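Local coordinates for protein cadherin-5 (Gallus gallus, PDB 3PPE) that mediates calcium-dependent, homophilic adhesion between endothelial cells through its extracellular cadherin domains, of which this chain holds the first two, at residues 5-10 with 19-24; 66-71 with 89-94; 107-112 with 193-198; 146-151 with 175-180. All coordinates share one frame; numbering follows the deposited sequence. Where two conformers were deposited one is given.

Contact 1: residues 5-10 with 19-24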
# COMPACT_ATOMS: atom_id res chain seq x y z
N ASN A 5 -3.91 -3.77 -13.65
CA ASN A 5 -4.89 -2.71 -13.32
C ASN A 5 -5.72 -3.02 -12.08
O ASN A 5 -6.93 -3.19 -12.14
CB ASN A 5 -5.79 -2.35 -14.52
CG ASN A 5 -6.62 -3.53 -15.00
OD1 ASN A 5 -6.19 -4.70 -14.95
ND2 ASN A 5 -7.83 -3.22 -15.48
N ARG A 6 -5.03 -3.09 -10.95
CA ARG A 6 -5.57 -3.51 -9.69
C ARG A 6 -4.88 -2.70 -8.58
O ARG A 6 -3.70 -2.37 -8.68
CB ARG A 6 -5.22 -4.97 -9.43
CG ARG A 6 -5.88 -5.99 -10.32
CD ARG A 6 -7.34 -6.26 -9.90
NE ARG A 6 -8.00 -7.22 -10.78
CZ ARG A 6 -8.52 -6.94 -11.98
NH1 ARG A 6 -8.45 -5.71 -12.49
NH2 ARG A 6 -9.11 -7.92 -12.68
N MET A 7 -5.65 -2.43 -7.53
CA MET A 7 -5.10 -1.93 -6.27
C MET A 7 -5.61 -2.88 -5.20
O MET A 7 -6.63 -3.54 -5.40
CB MET A 7 -5.58 -0.50 -5.99
CG MET A 7 -5.17 0.53 -7.06
SD MET A 7 -5.55 2.19 -6.56
CE MET A 7 -5.08 3.06 -8.05
N HIS A 8 -4.91 -2.94 -4.07
CA HIS A 8 -5.26 -3.86 -2.98
C HIS A 8 -5.18 -3.08 -1.72
O HIS A 8 -4.25 -2.33 -1.49
CB HIS A 8 -4.30 -5.07 -2.90
CG HIS A 8 -4.21 -5.83 -4.18
ND1 HIS A 8 -3.38 -5.43 -5.21
CD2 HIS A 8 -4.91 -6.89 -4.64
CE1 HIS A 8 -3.55 -6.24 -6.25
NE2 HIS A 8 -4.48 -7.13 -5.93
N ILE A 9 -6.20 -3.28 -0.91
CA ILE A 9 -6.25 -2.71 0.43
C ILE A 9 -6.81 -3.75 1.40
O ILE A 9 -7.79 -4.43 1.12
CB ILE A 9 -7.05 -1.38 0.50
CG1 ILE A 9 -7.17 -0.89 1.95
CG2 ILE A 9 -8.43 -1.50 -0.21
CD1 ILE A 9 -7.62 0.55 2.12
N ARG A 10 -6.15 -3.89 2.54
CA ARG A 10 -6.53 -4.84 3.58
C ARG A 10 -7.85 -4.47 4.22
O ARG A 10 -8.12 -3.29 4.46
CB ARG A 10 -5.40 -4.88 4.62
CG ARG A 10 -5.29 -6.20 5.38
CD ARG A 10 -4.07 -6.24 6.32
NE ARG A 10 -4.22 -5.40 7.53
CZ ARG A 10 -3.55 -4.27 7.79
NH1 ARG A 10 -2.66 -3.77 6.93
NH2 ARG A 10 -3.80 -3.62 8.94
N HIS A 19 -6.88 5.59 4.78
CA HIS A 19 -5.89 4.52 4.53
C HIS A 19 -5.49 4.46 3.07
O HIS A 19 -6.32 4.47 2.19
CB HIS A 19 -6.47 3.16 4.95
CG HIS A 19 -6.88 3.09 6.39
ND1 HIS A 19 -8.04 2.46 6.79
CD2 HIS A 19 -6.32 3.59 7.52
CE1 HIS A 19 -8.16 2.55 8.10
NE2 HIS A 19 -7.14 3.26 8.57
N HIS A 20 -4.20 4.37 2.82
CA HIS A 20 -3.68 4.43 1.48
C HIS A 20 -4.04 3.15 0.74
O HIS A 20 -3.78 2.03 1.23
CB HIS A 20 -2.17 4.61 1.48
CG HIS A 20 -1.60 4.80 0.10
ND1 HIS A 20 -1.81 5.93 -0.65
CD2 HIS A 20 -0.85 3.98 -0.68
CE1 HIS A 20 -1.18 5.83 -1.80
NE2 HIS A 20 -0.60 4.66 -1.85
N VAL A 21 -4.65 3.33 -0.43
CA VAL A 21 -5.11 2.21 -1.29
C VAL A 21 -4.06 1.90 -2.36
O VAL A 21 -3.70 0.76 -2.56
CB VAL A 21 -6.48 2.51 -1.95
CG1 VAL A 21 -6.86 1.40 -2.99
CG2 VAL A 21 -7.57 2.66 -0.88
N GLY A 22 -3.62 2.92 -3.10
CA GLY A 22 -2.71 2.70 -4.21
C GLY A 22 -2.54 3.98 -5.00
O GLY A 22 -2.93 5.06 -4.53
N LYS A 23 -1.96 3.89 -6.20
CA LYS A 23 -1.67 5.12 -6.95
C LYS A 23 -1.94 4.97 -8.42
O LYS A 23 -1.52 4.01 -9.03
CB LYS A 23 -0.22 5.59 -6.67
CG LYS A 23 0.12 6.97 -7.26
CD LYS A 23 1.63 7.17 -7.34
CE LYS A 23 2.01 8.38 -8.22
NZ LYS A 23 1.50 8.45 -9.68
N LEU A 24 -2.64 5.94 -8.99
CA LEU A 24 -2.83 6.01 -10.42
C LEU A 24 -1.64 6.67 -11.08
O LEU A 24 -1.07 7.59 -10.51
CB LEU A 24 -4.08 6.85 -10.74
CG LEU A 24 -5.43 6.28 -10.28
CD1 LEU A 24 -6.50 7.37 -10.52
CD2 LEU A 24 -5.73 5.01 -11.09
O HOH W 1 -2.36 -1.13 -4.34
O HOH W 2 -3.13 -0.50 0.49

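Contact 2: residues 66-71 with 89-94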
# COMPACT_ATOMS: atom_id res chain seq x y z
N LYS A 66 -18.22 -6.59 1.00
CA LYS A 66 -17.93 -6.36 -0.42
C LYS A 66 -16.46 -6.61 -0.67
O LYS A 66 -15.62 -6.06 0.03
CB LYS A 66 -18.29 -4.94 -0.83
CG LYS A 66 -18.17 -4.71 -2.36
CD LYS A 66 -19.05 -3.55 -2.78
CE LYS A 66 -18.72 -3.14 -4.21
NZ LYS A 66 -19.08 -4.17 -5.23
N ALA A 67 -16.13 -7.46 -1.62
CA ALA A 67 -14.76 -7.96 -1.71
C ALA A 67 -13.90 -7.20 -2.73
O ALA A 67 -12.66 -7.33 -2.75
CB ALA A 67 -14.77 -9.44 -2.02
N GLU A 68 -14.55 -6.44 -3.59
CA GLU A 68 -13.83 -5.64 -4.59
C GLU A 68 -14.75 -4.55 -5.18
O GLU A 68 -15.96 -4.63 -5.03
CB GLU A 68 -13.21 -6.52 -5.70
CG GLU A 68 -14.24 -7.16 -6.58
CD GLU A 68 -13.62 -8.04 -7.67
OE1 GLU A 68 -12.76 -8.91 -7.33
OE2 GLU A 68 -14.02 -7.90 -8.85
N TYR A 69 -14.12 -3.54 -5.79
CA TYR A 69 -14.79 -2.34 -6.29
C TYR A 69 -14.23 -2.04 -7.69
O TYR A 69 -13.03 -1.96 -7.86
CB TYR A 69 -14.53 -1.13 -5.39
CG TYR A 69 -15.05 -1.26 -3.96
CD1 TYR A 69 -14.31 -1.95 -2.98
CD2 TYR A 69 -16.26 -0.71 -3.58
CE1 TYR A 69 -14.81 -2.09 -1.63
CE2 TYR A 69 -16.74 -0.82 -2.29
CZ TYR A 69 -16.01 -1.51 -1.32
OH TYR A 69 -16.52 -1.62 -0.02
N GLU A 70 -15.13 -1.87 -8.66
CA GLU A 70 -14.82 -1.53 -10.05
C GLU A 70 -14.86 -0.01 -10.21
O GLU A 70 -15.89 0.63 -9.98
CB GLU A 70 -15.85 -2.21 -10.99
CG GLU A 70 -15.88 -3.74 -10.80
CD GLU A 70 -16.58 -4.52 -11.91
OE1 GLU A 70 -17.61 -4.02 -12.42
OE2 GLU A 70 -16.10 -5.65 -12.27
N LEU A 71 -13.73 0.57 -10.58
CA LEU A 71 -13.68 2.00 -10.79
C LEU A 71 -13.09 2.34 -12.16
O LEU A 71 -12.54 1.47 -12.83
CB LEU A 71 -12.88 2.69 -9.67
CG LEU A 71 -13.50 2.91 -8.27
CD1 LEU A 71 -13.52 1.60 -7.44
CD2 LEU A 71 -12.63 3.91 -7.56
N LYS A 89 -10.34 1.51 -16.77
CA LYS A 89 -10.98 0.67 -15.76
C LYS A 89 -9.97 -0.07 -14.87
O LYS A 89 -8.97 -0.59 -15.34
CB LYS A 89 -11.87 -0.39 -16.43
CG LYS A 89 -13.11 0.14 -17.15
CD LYS A 89 -14.00 -1.06 -17.62
CE LYS A 89 -13.75 -1.48 -19.08
NZ LYS A 89 -14.85 -1.05 -20.07
N PHE A 90 -10.28 -0.17 -13.58
CA PHE A 90 -9.43 -0.89 -12.66
C PHE A 90 -10.28 -1.43 -11.52
O PHE A 90 -11.45 -1.04 -11.35
CB PHE A 90 -8.23 -0.02 -12.17
CG PHE A 90 -8.61 1.14 -11.26
CD1 PHE A 90 -9.12 2.33 -11.79
CD2 PHE A 90 -8.42 1.04 -9.88
CE1 PHE A 90 -9.46 3.41 -10.95
CE2 PHE A 90 -8.74 2.09 -9.04
CZ PHE A 90 -9.29 3.28 -9.55
N ILE A 91 -9.70 -2.34 -10.75
CA ILE A 91 -10.42 -2.89 -9.60
C ILE A 91 -9.60 -2.64 -8.35
O ILE A 91 -8.39 -2.84 -8.34
CB ILE A 91 -10.74 -4.41 -9.82
CG1 ILE A 91 -11.81 -4.55 -10.92
CG2 ILE A 91 -11.17 -5.08 -8.50
CD1 ILE A 91 -12.06 -6.02 -11.50
N ILE A 92 -10.28 -2.15 -7.32
CA ILE A 92 -9.71 -2.10 -5.98
C ILE A 92 -10.17 -3.40 -5.29
O ILE A 92 -11.36 -3.60 -5.08
CB ILE A 92 -10.19 -0.83 -5.18
CG1 ILE A 92 -9.66 0.49 -5.81
CG2 ILE A 92 -9.68 -0.96 -3.73
CD1 ILE A 92 -10.29 1.76 -5.20
N LYS A 93 -9.21 -4.26 -4.96
CA LYS A 93 -9.47 -5.57 -4.31
C LYS A 93 -9.31 -5.42 -2.82
O LYS A 93 -8.33 -4.82 -2.39
CB LYS A 93 -8.43 -6.58 -4.79
CG LYS A 93 -8.58 -6.98 -6.25
CD LYS A 93 -9.41 -8.26 -6.39
CE LYS A 93 -9.68 -8.60 -7.87
NZ LYS A 93 -10.63 -9.76 -7.96
N VAL A 94 -10.25 -5.94 -2.02
CA VAL A 94 -10.12 -5.89 -0.54
C VAL A 94 -9.47 -7.21 -0.14
O VAL A 94 -10.06 -8.28 -0.35
CB VAL A 94 -11.49 -5.69 0.18
CG1 VAL A 94 -11.34 -5.55 1.74
CG2 VAL A 94 -12.24 -4.44 -0.41
O HOH W 3 -10.96 -9.43 -2.53

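Contact 3: residues 107-112 with 193-198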
# COMPACT_ATOMS: atom_id res chain seq x y z
N LYS A 107 -27.99 -26.20 13.89
CA LYS A 107 -27.79 -26.39 15.33
C LYS A 107 -27.67 -27.87 15.75
O LYS A 107 -26.83 -28.21 16.58
CB LYS A 107 -29.00 -25.80 16.05
CG LYS A 107 -28.80 -25.69 17.57
CD LYS A 107 -27.80 -24.57 17.94
CE LYS A 107 -28.04 -24.15 19.39
NZ LYS A 107 -26.88 -23.38 19.95
N ILE A 108 -28.55 -28.71 15.19
CA ILE A 108 -28.62 -30.13 15.44
C ILE A 108 -28.61 -30.90 14.09
O ILE A 108 -29.42 -30.65 13.18
CB ILE A 108 -29.87 -30.50 16.29
CG1 ILE A 108 -29.88 -29.72 17.64
CG2 ILE A 108 -29.95 -32.02 16.51
CD1 ILE A 108 -31.13 -30.02 18.49
N PHE A 109 -27.64 -31.81 13.97
CA PHE A 109 -27.61 -32.82 12.93
C PHE A 109 -28.12 -34.17 13.45
O PHE A 109 -28.00 -34.49 14.62
CB PHE A 109 -26.19 -33.00 12.38
CG PHE A 109 -25.56 -31.73 11.85
CD1 PHE A 109 -24.92 -30.82 12.73
CD2 PHE A 109 -25.55 -31.47 10.49
CE1 PHE A 109 -24.31 -29.64 12.21
CE2 PHE A 109 -24.93 -30.35 9.98
CZ PHE A 109 -24.32 -29.42 10.83
N ASN A 110 -28.67 -34.98 12.56
CA ASN A 110 -29.20 -36.28 12.93
C ASN A 110 -28.58 -37.34 12.04
O ASN A 110 -28.42 -37.12 10.83
CB ASN A 110 -30.73 -36.31 12.78
CG ASN A 110 -31.42 -35.40 13.74
OD1 ASN A 110 -31.66 -35.76 14.89
ND2 ASN A 110 -31.71 -34.19 13.31
N GLY A 111 -28.22 -38.48 12.63
CA GLY A 111 -27.89 -39.63 11.82
C GLY A 111 -28.23 -40.92 12.51
O GLY A 111 -28.70 -40.95 13.64
N SER A 112 -27.96 -42.01 11.82
CA SER A 112 -28.19 -43.31 12.39
C SER A 112 -27.19 -44.30 11.81
O SER A 112 -26.61 -44.10 10.74
CB SER A 112 -29.65 -43.78 12.14
OG SER A 112 -29.79 -44.25 10.81
N SER A 193 -19.66 -22.18 16.67
CA SER A 193 -18.68 -23.11 16.11
C SER A 193 -18.81 -24.49 16.75
O SER A 193 -17.94 -25.35 16.58
CB SER A 193 -17.26 -22.57 16.31
OG SER A 193 -16.98 -21.52 15.40
N THR A 194 -19.90 -24.70 17.48
CA THR A 194 -20.25 -26.03 17.96
C THR A 194 -21.64 -26.44 17.47
O THR A 194 -22.46 -25.59 17.12
CB THR A 194 -20.22 -26.11 19.50
OG1 THR A 194 -21.21 -25.22 20.04
CG2 THR A 194 -18.85 -25.71 20.02
N ALA A 195 -21.89 -27.75 17.45
CA ALA A 195 -23.23 -28.26 17.20
C ALA A 195 -23.43 -29.63 17.85
O ALA A 195 -22.49 -30.21 18.39
CB ALA A 195 -23.49 -28.35 15.70
N THR A 196 -24.66 -30.12 17.81
CA THR A 196 -24.98 -31.44 18.36
C THR A 196 -25.32 -32.38 17.24
O THR A 196 -26.00 -31.99 16.27
CB THR A 196 -26.21 -31.33 19.33
OG1 THR A 196 -25.93 -30.37 20.34
CG2 THR A 196 -26.55 -32.64 20.03
N VAL A 197 -24.87 -33.62 17.39
CA VAL A 197 -25.25 -34.70 16.51
C VAL A 197 -25.96 -35.75 17.33
O VAL A 197 -25.39 -36.30 18.26
CB VAL A 197 -24.05 -35.36 15.80
CG1 VAL A 197 -24.55 -36.17 14.61
CG2 VAL A 197 -23.04 -34.31 15.32
N ILE A 198 -27.20 -36.01 16.97
CA ILE A 198 -27.96 -37.11 17.56
C ILE A 198 -27.81 -38.29 16.62
O ILE A 198 -28.19 -38.24 15.45
CB ILE A 198 -29.42 -36.73 17.76
CG1 ILE A 198 -29.51 -35.57 18.76
CG2 ILE A 198 -30.22 -37.93 18.30
CD1 ILE A 198 -30.80 -34.77 18.60
O HOH W 4 -26.63 -27.78 19.26
O HOH W 5 -24.52 -23.73 17.97
O HOH W 6 -31.31 -39.03 14.83

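Contact 4: residues 146-151 with 175-180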
# COMPACT_ATOMS: atom_id res chain seq x y z
N ILE A 146 -14.61 -33.89 17.75
CA ILE A 146 -15.70 -34.25 18.66
C ILE A 146 -15.22 -33.95 20.08
O ILE A 146 -14.14 -34.40 20.49
CB ILE A 146 -16.13 -35.73 18.52
CG1 ILE A 146 -16.71 -35.97 17.11
CG2 ILE A 146 -17.20 -36.10 19.62
CD1 ILE A 146 -17.03 -37.42 16.87
N ILE A 147 -15.98 -33.13 20.81
CA ILE A 147 -15.54 -32.69 22.12
C ILE A 147 -16.40 -33.33 23.24
O ILE A 147 -16.11 -33.18 24.43
CB ILE A 147 -15.53 -31.11 22.24
CG1 ILE A 147 -16.91 -30.51 22.04
CG2 ILE A 147 -14.50 -30.44 21.25
CD1 ILE A 147 -16.90 -28.96 22.22
N LYS A 148 -17.48 -34.00 22.85
CA LYS A 148 -18.23 -34.85 23.78
C LYS A 148 -18.68 -36.08 23.02
O LYS A 148 -19.35 -35.94 22.01
CB LYS A 148 -19.43 -34.10 24.38
CG LYS A 148 -20.35 -34.97 25.28
CD LYS A 148 -21.52 -34.15 25.90
CE LYS A 148 -22.87 -34.32 25.14
NZ LYS A 148 -23.74 -35.51 25.52
N GLY A 149 -18.30 -37.28 23.50
CA GLY A 149 -18.66 -38.53 22.77
C GLY A 149 -17.59 -39.12 21.86
O GLY A 149 -17.86 -40.00 21.04
N ASN A 150 -16.38 -38.60 22.00
CA ASN A 150 -15.26 -39.00 21.15
C ASN A 150 -14.79 -40.45 21.39
O ASN A 150 -14.08 -41.03 20.57
CB ASN A 150 -14.12 -37.97 21.28
CG ASN A 150 -13.92 -37.48 22.71
OD1 ASN A 150 -14.71 -36.66 23.23
ND2 ASN A 150 -12.89 -38.00 23.36
N GLU A 151 -15.22 -41.06 22.49
CA GLU A 151 -14.97 -42.50 22.77
C GLU A 151 -15.80 -43.43 21.88
O GLU A 151 -15.44 -44.62 21.69
CB GLU A 151 -15.33 -42.82 24.21
CG GLU A 151 -14.61 -41.97 25.24
CD GLU A 151 -15.33 -40.63 25.54
OE1 GLU A 151 -16.36 -40.28 24.88
OE2 GLU A 151 -14.84 -39.93 26.46
N ALA A 175 -29.33 -44.07 21.42
CA ALA A 175 -29.15 -42.73 20.83
C ALA A 175 -27.99 -42.00 21.49
O ALA A 175 -27.93 -41.88 22.71
CB ALA A 175 -30.43 -41.91 20.92
N TYR A 176 -27.04 -41.52 20.71
CA TYR A 176 -25.95 -40.75 21.30
C TYR A 176 -26.17 -39.30 20.96
O TYR A 176 -26.61 -38.97 19.87
CB TYR A 176 -24.61 -41.20 20.75
CG TYR A 176 -24.22 -42.56 21.26
CD1 TYR A 176 -24.72 -43.73 20.66
CD2 TYR A 176 -23.37 -42.67 22.36
CE1 TYR A 176 -24.34 -44.99 21.13
CE2 TYR A 176 -22.99 -43.89 22.83
CZ TYR A 176 -23.47 -45.05 22.25
OH TYR A 176 -23.06 -46.23 22.78
N GLU A 177 -25.85 -38.44 21.89
CA GLU A 177 -25.86 -37.04 21.59
C GLU A 177 -24.43 -36.58 21.74
O GLU A 177 -23.88 -36.52 22.84
CB GLU A 177 -26.80 -36.31 22.54
CG GLU A 177 -26.55 -34.84 22.59
CD GLU A 177 -27.59 -34.08 23.40
OE1 GLU A 177 -28.80 -34.43 23.32
OE2 GLU A 177 -27.18 -33.13 24.10
N ILE A 178 -23.78 -36.31 20.60
CA ILE A 178 -22.38 -35.93 20.65
C ILE A 178 -22.23 -34.43 20.27
O ILE A 178 -23.09 -33.85 19.60
CB ILE A 178 -21.47 -36.87 19.77
CG1 ILE A 178 -21.73 -36.57 18.31
CG2 ILE A 178 -21.67 -38.40 20.17
CD1 ILE A 178 -20.70 -37.15 17.31
N ILE A 179 -21.16 -33.81 20.73
CA ILE A 179 -20.92 -32.40 20.45
C ILE A 179 -19.71 -32.27 19.54
O ILE A 179 -18.64 -32.83 19.83
CB ILE A 179 -20.68 -31.57 21.74
CG1 ILE A 179 -21.79 -31.83 22.78
CG2 ILE A 179 -20.56 -30.07 21.41
CD1 ILE A 179 -23.21 -31.45 22.32
N VAL A 180 -19.89 -31.54 18.44
CA VAL A 180 -18.80 -31.32 17.51
C VAL A 180 -18.40 -29.84 17.55
O VAL A 180 -19.21 -28.97 17.89
CB VAL A 180 -19.18 -31.88 16.07
CG1 VAL A 180 -20.35 -31.11 15.46
CG2 VAL A 180 -17.96 -31.92 15.12

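Contact 1: residues 5-10 with 19-24
Met7 and Ile9 meet Val21, Gly22 and Leu24 in an apolar, water-bridged seam where the edge strands of the two sheets of the first cadherin domain run nearly antiparallel, at 165°. The strand axes lie 5.7 Å apart, wider than in a paired ladder, because strand 6-10 gives its backbone bonds to strand 82-95 and strand 19-23 is paired with strand 54-57. Water fills the difference: one molecule accepts from His8 N (3.1 Å) and donates to Val21 O (2.9 Å), and a second sits between His8 O and His20 O. Side chains close the inner side. The second torsion of Met7 (chi2 -172°) lays SD 3.7 Å from Gly22 CA, and the next, also extended (chi3 -176°), takes CE to Leu24 CD2 at 3.7 Å, the two side chains crossing at about a right angle. Nearer the backbone, Met7 CB rests 3.8 Å from Val21 CG1, while Ile9 CD1, in one of two modelled conformers, touches Val21 CG2. Val21 and Gly22 both face Ile55 in a classic beta bulge, and a CB on Gly22 would run into Met7 SD. Trp4 of the second subunit packs on Leu24, which places this seam beside the domain-swapped interface. The chemistry implies a join held inside by dispersion and outside by bridging water, with the sulfur filling the place that Gly22 leaves.

Contact 2: residues 66-71 with 89-94
Tyr69 and Leu71 pair with Ile92 and Phe90 as the hydrogen-bonded positions of an antiparallel hairpin, and each pair satisfies its own backbone groups. Tyr69 N donates to Ile92 O (2.9 Å) and Ile92 N returns the bond to Tyr69 O (2.8 Å); Leu71 N to Phe90 O and Phe90 N to Leu71 O repeat the exchange. Just before strand 68-77 begins, Ala67 O takes Val94 N at 2.9 Å, and a water also lies within bonding distance of that oxygen and Val94 O. On the face of Glu68 and Ile91, the side chains of Glu68 and Lys93 lie alongside one another in a salt bridge, although the modelled OE1 to NZ separation of 2.4 Å is doubtfully short. Lys66 NZ finds its main partner in Glu40 and reaches Glu68 O weakly. The face of Tyr69, Leu71, Phe90 and Ile92 is mostly apolar and buried. Phe90 puts CG between its backbone N and carbonyl carbon (chi1 69°), and Leu71 CB sits over the ring, 4.0 Å from its centroid, in a CH-pi contact. An alanine in place of Phe90 would probably open a gap beneath Leu71 and leave Trp4 of the second subunit without the ring it meets. Val94 CG2 touches the Tyr69 ring edge at CE1 (3.7 Å). Strand 6-10 flanks strand 82-95 in parallel, and strand 33-39 borders strand 68-77.

Contact 3: residues 107-112 with 193-198
Phe109 holds CG anti to its carbonyl carbon (chi1 -56°), and the second torsion (chi2 84°) turns the ring so that its edge faces segment 193-198, with Ala195 CB in the ring plane 3.8 Å from CE1 and Thr196 O also at that edge. Across the sheet's other face, Ile198 places CG1 anti to its own carbonyl carbon and extends onward, so that CD1 arrives 3.6 Å from Ile108 CG2. Asn110 runs alongside Ile198 and brings OD1 to 3.8 Å from Ile198 CB. The backbones beneath are parallel strands, 23° apart in direction: strand 108-114, near the start of the second cadherin domain, and its last strand, 194-202, lying side by side as is usual in this fold. Four bonds zip them together: Thr196 N to Lys107 O (3.1 Å), Phe109 N to Thr196 O (2.8 Å), Ile198 N to Phe109 O (2.9 Å) and Gly111 N to Ile198 O (2.8 Å). Water extends the ladder at its start, one molecule donating to Lys107 O and bonding Thr196 OG1, another joining Lys107 NZ to Thr194 O. Phe109 and Val197 both reach Val126 of strand 122-129 in the facing sheet. Asn110, a predicted N-glycosylation site that carries no sugar here, lies on the exposed face. The chemistry therefore divides by face: Phe109, Ala195 and Val197 feed the sandwich interior, whereas the Ile108 and Ile198 contact forms on the side where polar groups and water gather, and the backbone ladder between them supplies the directional bonds.

Contact 4: residues 146-151 with 175-180
Ile179 O receives two backbone donors, Ile147 N at 2.9 Å and, weakly, Lys148 N at 3.4 Å, the signature of a classic beta bulge in which Ile147 and Lys148 both face one residue. Ile179 N answers to Lys148 O (3.1 Å). The Lys148 chain bends at its last two torsions (chi3 100°, chi4 85°), passing over Ile179 so that NZ donates to Glu177 O at 2.9 Å; Glu177 OE2, 4.4 Å from NZ, is near but beyond a salt bridge. Inward, Ile146 CD1 meets Ile178 CD1 at 3.7 Å, and Phe153 of strand 153-155 touches both side chains. Gly149 follows with a positive phi (97°), where a CB would collide with Ile178 CG2. An alanine at Ile178 would probably leave Ile146 CD1 and Phe153 facing a gap in the core of the sandwich. Farther out, strand 194-202 fixes segment 175-180 through backbone bonds from Ile178 to Val197 and Val180 to Ala195. The chemistry implies that the bulge shifts the register by one residue while Ile179 O keeps one good backbone bond and one weak one, and the lysine amine adds a grip on a main-chain oxygen.

In the fold
From the N terminus, contact 1 comes first, closing the short loop 11-18, which carries the calcium ligands Glu11 and Glu12, and tying the two sheets of the first domain edge to edge. Contact 2 follows in series and closes the hairpin of strands 68-77 and 82-95; it touches contact 1 because strand 6-10 lies beside strand 82-95. The chain then passes the calcium-binding linker into the second domain. There contact 3 joins strand 108-114, near the domain's start, to its last strand, 194-202, spanning 80 residues, and contact 4 is enclosed within that span. Strands 175-184 and 194-202 are neighbours, uniting both in one sheet. Centres of contacts 1 and 3 lie about 44 Å apart.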